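Long-range contact in tetracycline Repressor, class A (Pseudomonas sp., PDB 5MRU), which represses the tetracycline resistance gene by binding its operator DNA and loses affinity for that DNA when tetracycline binds: residues A[23-28]-A[50-55]. Numbering follows the deposited sequence.
Sequences DGLTTR and ALLDAL
Leu25 drives its CD2 methyl in among three leucines on one flank of helix 48-63. CD2 of Leu25 lies 3.7 Å from CD2 of Leu52 and also 3.7 Å from CD1 of Leu55. The third neighbour, CD2 of Leu51, is 3.9 Å from the same methyl. Leu51 and Leu55, one helical turn apart, meet Leu25 tip to tip, whereas Leu52 runs past it in the opposite direction. In both Leu25 (chi1 170°) and Leu51 (chi1 177°) CG is anti to the backbone N, and CD2, roughly anti to CA, forms the tip. At the margin, CG2 of Thr27 passes alongside Leu51, 4.2 Å from its CD2. The cluster lies where the N-terminal three-helix DNA-binding domain of the TetR family packs on helix 48-63, the connector to the ligand-binding domain. Leu25 occupies the short link between helix 7-24 and helix 27-34, the latter within the helix-turn-helix, and the leucines pack it against the connector. Helix 7-24 extends the apolar layer, with Leu16 against Leu25, Val22 against Leu52 and Ala13 against Leu55, while Phe45 packs on Leu51. Just after Leu25, Thr26 caps helix 27-34, its OG1 hydrogen-bonded to the backbone N of Lys29; before it, Asp23 salt-bridges Arg98.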
loop_
_atom_site.group_PDB
_atom_site.type_symbol
_atom_site.label_atom_id
_atom_site.label_comp_id
_atom_site.label_asym_id
_atom_site.label_seq_id
_atom_site.Cartn_x
_atom_site.Cartn_y
_atom_site.Cartn_z
ATOM N N ASP A 23 -0.733 6.242 15.191
ATOM C CA ASP A 23 0.341 7.069 15.782
ATOM C C ASP A 23 0.054 7.434 17.233
ATOM O O ASP A 23 0.963 7.456 18.052
ATOM C CB ASP A 23 0.581 8.378 14.987
ATOM C CG ASP A 23 0.871 8.152 13.494
ATOM O OD1 ASP A 23 1.093 7.022 13.031
ATOM O OD2 ASP A 23 0.856 9.124 12.737
ATOM N N GLY A 24 -1.203 7.714 17.560
ATOM C CA GLY A 24 -1.602 8.042 18.940
ATOM C C GLY A 24 -2.015 6.844 19.783
ATOM O O GLY A 24 -2.235 6.977 20.975
ATOM N N LEU A 25 -2.130 5.675 19.196
ATOM C CA LEU A 25 -2.541 4.496 19.962
ATOM C C LEU A 25 -1.370 3.901 20.742
ATOM O O LEU A 25 -0.396 3.457 20.161
ATOM C CB LEU A 25 -3.082 3.434 19.030
ATOM C CG LEU A 25 -3.330 2.047 19.622
ATOM C CD1 LEU A 25 -4.543 2.099 20.509
ATOM C CD2 LEU A 25 -3.547 0.984 18.548
ATOM N N THR A 26 -1.474 3.860 22.056
ATOM C CA THR A 26 -0.525 3.120 22.882
ATOM C C THR A 26 -1.247 2.292 23.933
ATOM O O THR A 26 -2.388 2.548 24.300
ATOM C CB THR A 26 0.412 4.054 23.658
ATOM O OG1 THR A 26 -0.331 4.664 24.718
ATOM C CG2 THR A 26 0.987 5.122 22.760
ATOM N N THR A 27 -0.546 1.306 24.460
ATOM C CA THR A 27 -1.097 0.449 25.503
ATOM C C THR A 27 -1.425 1.238 26.772
ATOM O O THR A 27 -2.421 0.943 27.418
ATOM C CB THR A 27 -0.134 -0.721 25.822
ATOM O OG1 THR A 27 1.113 -0.201 26.275
ATOM C CG2 THR A 27 0.121 -1.597 24.571
ATOM N N ARG A 28 -0.624 2.234 27.154
ATOM C CA ARG A 28 -1.012 3.049 28.319
ATOM C C ARG A 28 -2.385 3.717 28.060
ATOM O O ARG A 28 -3.231 3.749 28.953
ATOM C CB ARG A 28 0.059 4.092 28.700
ATOM N N ALA A 50 2.659 -5.948 18.582
ATOM C CA ALA A 50 1.835 -7.077 18.984
ATOM C C ALA A 50 0.375 -6.639 19.092
ATOM O O ALA A 50 -0.520 -7.382 18.699
ATOM C CB ALA A 50 2.313 -7.617 20.317
ATOM N N LEU A 51 0.140 -5.451 19.635
ATOM C CA LEU A 51 -1.200 -4.878 19.653
ATOM C C LEU A 51 -1.751 -4.703 18.243
ATOM O O LEU A 51 -2.908 -5.067 17.977
ATOM C CB LEU A 51 -1.236 -3.522 20.391
ATOM C CG LEU A 51 -2.586 -2.786 20.420
ATOM C CD1 LEU A 51 -3.779 -3.678 20.774
ATOM C CD2 LEU A 51 -2.517 -1.575 21.341
ATOM N N LEU A 52 -0.927 -4.157 17.349
ATOM C CA LEU A 52 -1.370 -3.913 15.995
ATOM C C LEU A 52 -1.500 -5.258 15.242
ATOM O O LEU A 52 -2.304 -5.385 14.327
ATOM C CB LEU A 52 -0.411 -2.961 15.282
ATOM C CG LEU A 52 -0.160 -1.609 15.960
ATOM C CD1 LEU A 52 0.801 -0.730 15.165
ATOM C CD2 LEU A 52 -1.448 -0.871 16.189
ATOM N N ASP A 53 -0.726 -6.272 15.600
ATOM C CA ASP A 53 -0.957 -7.579 14.958
ATOM C C ASP A 53 -2.312 -8.156 15.333
ATOM O O ASP A 53 -3.037 -8.650 14.471
ATOM C CB ASP A 53 0.164 -8.562 15.235
ATOM C CG ASP A 53 1.398 -8.257 14.405
ATOM O OD1 ASP A 53 1.361 -7.324 13.568
ATOM O OD2 ASP A 53 2.429 -8.952 14.592
ATOM N N ALA A 54 -2.670 -8.047 16.610
ATOM C CA ALA A 54 -3.979 -8.482 17.083
ATOM C C ALA A 54 -5.111 -7.667 16.404
ATOM O O ALA A 54 -6.115 -8.230 15.946
ATOM C CB ALA A 54 -4.058 -8.377 18.598
ATOM N N LEU A 55 -4.965 -6.360 16.318
ATOM C CA LEU A 55 -6.010 -5.581 15.692
ATOM C C LEU A 55 -6.089 -5.952 14.230
ATOM O O LEU A 55 -7.151 -6.078 13.695
ATOM C CB LEU A 55 -5.752 -4.092 15.836
ATOM C CG LEU A 55 -5.618 -3.548 17.266
ATOM C CD1 LEU A 55 -5.220 -2.073 17.186
ATOM C CD2 LEU A 55 -6.852 -3.748 18.142
#